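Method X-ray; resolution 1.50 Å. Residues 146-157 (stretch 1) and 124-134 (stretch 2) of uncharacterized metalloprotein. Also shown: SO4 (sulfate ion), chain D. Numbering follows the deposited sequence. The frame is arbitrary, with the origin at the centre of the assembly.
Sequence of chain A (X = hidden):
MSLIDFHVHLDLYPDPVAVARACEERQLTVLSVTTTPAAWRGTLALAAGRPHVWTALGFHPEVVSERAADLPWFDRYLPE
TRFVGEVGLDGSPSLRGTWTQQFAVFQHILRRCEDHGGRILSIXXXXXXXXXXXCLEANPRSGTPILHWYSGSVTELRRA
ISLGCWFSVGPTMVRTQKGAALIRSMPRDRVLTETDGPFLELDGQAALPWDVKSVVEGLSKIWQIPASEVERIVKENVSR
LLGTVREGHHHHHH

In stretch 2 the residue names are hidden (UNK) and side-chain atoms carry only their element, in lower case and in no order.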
# COMPACT_ATOMS: atom_id res chain seq x y z
N ILE A 146 5.37 2.58 3.72
CA ILE A 146 5.51 2.09 2.37
C ILE A 146 4.76 3.02 1.45
O ILE A 146 3.55 3.22 1.60
CB ILE A 146 4.87 0.69 2.20
CG1 ILE A 146 5.41 -0.28 3.24
CG2 ILE A 146 5.15 0.18 0.79
CD1 ILE A 146 4.54 -1.59 3.35
N LEU A 147 5.46 3.59 0.47
CA LEU A 147 4.80 4.41 -0.50
C LEU A 147 4.29 3.52 -1.60
O LEU A 147 5.05 2.93 -2.37
CB LEU A 147 5.75 5.51 -1.02
CG LEU A 147 6.24 6.41 0.09
CD1 LEU A 147 7.12 7.49 -0.54
CD2 LEU A 147 5.12 7.04 0.86
N HIS A 148 2.97 3.41 -1.67
CA HIS A 148 2.32 2.56 -2.66
C HIS A 148 2.14 3.33 -3.98
O HIS A 148 1.76 4.50 -3.98
CB HIS A 148 0.99 2.04 -2.07
CG HIS A 148 -0.22 2.36 -2.89
ND1 HIS A 148 -0.54 1.69 -4.05
CD2 HIS A 148 -1.21 3.26 -2.69
CE1 HIS A 148 -1.66 2.18 -4.54
NE2 HIS A 148 -2.08 3.14 -3.74
N TRP A 149 2.50 2.68 -5.08
CA TRP A 149 2.41 3.25 -6.43
C TRP A 149 2.94 4.69 -6.49
O TRP A 149 2.23 5.62 -6.89
CB TRP A 149 0.95 3.18 -6.93
CG TRP A 149 0.75 3.40 -8.42
CD1 TRP A 149 1.64 3.93 -9.33
CD2 TRP A 149 -0.44 3.11 -9.16
NE1 TRP A 149 1.06 3.98 -10.58
CE2 TRP A 149 -0.22 3.49 -10.50
CE3 TRP A 149 -1.70 2.57 -8.81
CZ2 TRP A 149 -1.18 3.34 -11.49
CZ3 TRP A 149 -2.66 2.43 -9.79
CH2 TRP A 149 -2.39 2.81 -11.13
N TYR A 150 4.18 4.85 -6.06
CA TYR A 150 4.82 6.15 -6.07
C TYR A 150 4.93 6.70 -7.50
O TYR A 150 5.39 6.00 -8.41
CB TYR A 150 6.19 6.07 -5.40
CG TYR A 150 6.89 7.39 -5.37
CD1 TYR A 150 6.63 8.31 -4.37
CD2 TYR A 150 7.74 7.77 -6.43
CE1 TYR A 150 7.24 9.58 -4.38
CE2 TYR A 150 8.34 9.01 -6.45
CZ TYR A 150 8.09 9.91 -5.43
OH TYR A 150 8.68 11.15 -5.46
N SER A 151 4.48 7.94 -7.70
CA SER A 151 4.46 8.55 -9.04
C SER A 151 4.95 10.00 -9.02
O SER A 151 4.64 10.78 -9.93
CB SER A 151 3.07 8.45 -9.67
OG SER A 151 2.13 9.30 -9.04
N GLY A 152 5.70 10.35 -7.99
CA GLY A 152 6.27 11.69 -7.85
C GLY A 152 7.60 11.79 -8.57
O GLY A 152 7.96 10.93 -9.38
N SER A 153 8.33 12.85 -8.26
CA SER A 153 9.60 13.14 -8.93
C SER A 153 10.71 12.28 -8.38
O SER A 153 10.60 11.73 -7.29
CB SER A 153 9.98 14.59 -8.71
OG SER A 153 10.26 14.83 -7.34
N VAL A 154 11.82 12.20 -9.10
CA VAL A 154 13.00 11.51 -8.59
C VAL A 154 13.63 12.26 -7.42
O VAL A 154 14.15 11.63 -6.50
CB VAL A 154 14.07 11.31 -9.68
CG1 VAL A 154 15.29 10.58 -9.08
CG2 VAL A 154 13.50 10.56 -10.83
N THR A 155 13.58 13.59 -7.46
CA THR A 155 13.99 14.40 -6.32
C THR A 155 13.26 14.00 -5.05
O THR A 155 13.86 13.81 -4.00
CB THR A 155 13.73 15.90 -6.54
OG1 THR A 155 14.45 16.33 -7.70
CG2 THR A 155 14.20 16.71 -5.33
N GLU A 156 11.94 13.90 -5.14
CA GLU A 156 11.15 13.50 -3.98
C GLU A 156 11.40 12.05 -3.56
O GLU A 156 11.33 11.73 -2.36
CB GLU A 156 9.65 13.73 -4.26
CG GLU A 156 9.26 15.20 -4.23
CD GLU A 156 7.98 15.50 -4.99
OE1 GLU A 156 7.88 15.12 -6.17
OE2 GLU A 156 7.09 16.13 -4.39
N LEU A 157 11.67 11.18 -4.53
CA LEU A 157 11.97 9.78 -4.26
C LEU A 157 13.26 9.67 -3.44
O LEU A 157 13.33 8.92 -2.46
CB LEU A 157 12.08 8.99 -5.56
CG LEU A 157 12.57 7.54 -5.43
CD1 LEU A 157 11.75 6.80 -4.40
CD2 LEU A 157 12.55 6.86 -6.78
N UNK A 124 -0.91 6.24 0.27
CA UNK A 124 -1.28 6.97 -0.95
C UNK A 124 -0.61 8.33 -0.94
O UNK A 124 -0.66 9.03 0.08
c UNK A 124 -4.57 7.59 -4.06
c UNK A 124 -3.42 7.67 -2.17
n UNK A 124 -4.12 6.87 -3.05
c UNK A 124 -2.81 7.15 -0.91
c UNK A 124 -3.53 8.93 -2.65
n UNK A 124 -4.25 8.86 -3.83
N UNK A 125 0.01 8.72 -2.05
CA UNK A 125 0.68 10.01 -2.12
C UNK A 125 0.47 10.75 -3.42
O UNK A 125 1.17 11.72 -3.67
c UNK A 125 2.20 9.87 -1.88
o UNK A 125 2.84 9.11 -2.89
N UNK A 126 -0.44 10.28 -4.27
CA UNK A 126 -0.62 10.87 -5.60
C UNK A 126 -0.78 12.39 -5.56
O UNK A 126 -1.68 12.94 -4.91
c UNK A 126 -1.83 10.28 -6.29
n UNK A 126 -3.38 10.62 -9.70
c UNK A 126 -4.49 10.62 -10.43
c UNK A 126 -1.97 10.76 -7.71
c UNK A 126 -3.34 10.45 -8.26
n UNK A 126 -5.68 10.44 -9.87
n UNK A 126 -4.40 10.79 -11.75
N UNK A 127 0.13 13.06 -6.27
CA UNK A 127 0.12 14.53 -6.37
C UNK A 127 0.30 15.27 -5.05
O UNK A 127 -0.00 16.46 -4.95
c UNK A 127 -3.78 14.28 -11.23
c UNK A 127 -1.19 14.46 -8.56
n UNK A 127 -3.74 14.07 -12.55
c UNK A 127 -2.57 14.62 -9.11
n UNK A 127 -2.65 14.38 -10.55
n UNK A 127 -4.94 14.38 -10.61
c UNK A 127 -1.12 15.00 -7.15
N UNK A 128 0.83 14.58 -4.04
CA UNK A 128 1.00 15.10 -2.70
C UNK A 128 2.23 14.49 -2.03
O UNK A 128 2.30 14.38 -0.82
c UNK A 128 -0.26 14.83 -1.87
N UNK A 129 3.22 14.14 -2.84
CA UNK A 129 4.36 13.40 -2.36
C UNK A 129 5.15 14.21 -1.32
O UNK A 129 5.48 13.69 -0.24
o UNK A 129 3.08 11.92 -6.45
o UNK A 129 3.72 13.90 -5.65
c UNK A 129 5.23 12.93 -3.54
c UNK A 129 3.72 12.64 -5.62
c UNK A 129 4.53 11.97 -4.51
N UNK A 130 5.44 15.48 -1.64
CA UNK A 130 6.17 16.32 -0.70
C UNK A 130 5.43 16.51 0.62
O UNK A 130 6.04 16.52 1.69
c UNK A 130 6.50 17.67 -1.34
o UNK A 130 7.58 17.52 -2.25
N UNK A 131 4.10 16.62 0.55
CA UNK A 131 3.30 16.82 1.75
C UNK A 131 3.25 15.55 2.58
O UNK A 131 3.34 15.59 3.80
c UNK A 131 2.42 18.82 -0.61
o UNK A 131 3.14 19.83 -0.86
c UNK A 131 1.81 18.72 0.78
o UNK A 131 2.18 17.93 -1.46
c UNK A 131 1.88 17.30 1.41
N UNK A 132 3.13 14.41 1.91
CA UNK A 132 3.20 13.12 2.63
C UNK A 132 4.55 12.98 3.35
O UNK A 132 4.60 12.61 4.53
c UNK A 132 3.33 10.60 2.36
c UNK A 132 2.91 11.92 1.70
c UNK A 132 1.40 11.90 1.35
N UNK A 133 5.63 13.31 2.65
CA UNK A 133 6.95 13.22 3.26
C UNK A 133 7.12 14.18 4.43
O UNK A 133 7.73 13.82 5.44
c UNK A 133 8.12 12.35 1.12
c UNK A 133 8.04 13.42 2.22
c UNK A 133 9.23 12.62 0.15
c UNK A 133 8.28 10.99 1.74
N UNK A 134 6.56 15.38 4.34
CA UNK A 134 6.60 16.32 5.48
C UNK A 134 5.90 15.70 6.68
O UNK A 134 6.39 15.75 7.83
c UNK A 134 6.81 18.46 4.12
n UNK A 134 6.19 19.39 3.41
o UNK A 134 7.99 18.20 3.98
c UNK A 134 5.96 17.67 5.11
S SO4 D . 12.53 14.93 -11.42
O1 SO4 D . 13.33 15.19 -12.62
O2 SO4 D . 11.73 13.73 -11.66
O3 SO4 D . 13.38 14.78 -10.24
O4 SO4 D . 11.59 16.03 -11.21
O HOH W 1 2.63 6.52 -2.25
O HOH W 2 2.91 9.40 -5.66
O HOH W 3 -0.00 6.76 -4.23

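Position 124 carries one carbon and then a five-membered ring of three carbons and two nitrogens, which identifies His124. CA-to-CB points away from stretch 1, so the backbone makes the closest approach: CD2 of His148 lies 4.1 Å from CA of His124.

Position 125 has one carbon and one oxygen, too small for anything but Ser125. Its CB points toward stretch 1, yet OG stays 4.1 Å from CD1 of Tyr150; its polar links to stretch 1 run through water. Water 1 accepts from OG of Ser125 (2.7 Å) and donates to O of His148 (2.8 Å), while water 3 accepts from N of Ser125 (2.9 Å) and donates to O of His148 (2.9 Å).

Positions 126 and 127 each show three carbons, a nitrogen, and a carbon bearing two more nitrogens, the guanidinium pattern of Arg126 and Arg127. Neither side chain comes within 4.5 Å of stretch 1. Both lie inside a type II turn, and phi/psi of 62/19 at Arg127 suits its third position.

Position 128 has a single side-chain carbon: Ala128, the N-cap residue, which closes the turn through its N to O of Ser125 (2.9 Å).

Position 129 has three carbons, the third carrying two oxygens, giving Glu129. CG packs 3.6 Å from CE1 of Tyr150. Water 2 donates to OE2 of Glu129 (2.6 Å) and to OG of Ser125 (2.8 Å), and accepts from N of Ser151 (3.0 Å). An ideal CB on Gly152 would fall 2.7 Å from CG of Glu129, a clash that glycine avoids.

Position 130, one carbon and one oxygen, is Ser130; its OG donates to OE2 of Glu156 at 2.6 Å.

Position 131 repeats the three-carbon carboxylate, Glu131, but its CA-to-CB bond points away and the side chain makes no contact with stretch 1.

Position 132 has one carbon carrying two more: Val132, whose CG1 meets CD2 of Leu147 at 4.3 Å.

Position 133 has four carbons forked at the second: Leu133. CD1 approaches O of Glu156 (3.4 Å), and CD2 approaches CD1 of Leu147 (4.3 Å).

Position 134 has two carbons, the second carrying one oxygen and one nitrogen. One oxygen and one nitrogen on the same carbon make an amide, where a carboxylate would have two oxygens; two carbons in all make it Asn134, out of reach of stretch 1.

The contact buries 539 Å², summed over both sides. Its one direct hydrogen bond joins Ser130 to Glu156, whose OE1 also accepts from N of Ser153 (3.1 Å), helping to hold the carboxylate in place. Waters tie Ser125 to His148, and Ser125 and Glu129 to Ser151, and leucine and valine side chains supply apolar packing.

Stretch 2 124-134: HSRRAESEVLN
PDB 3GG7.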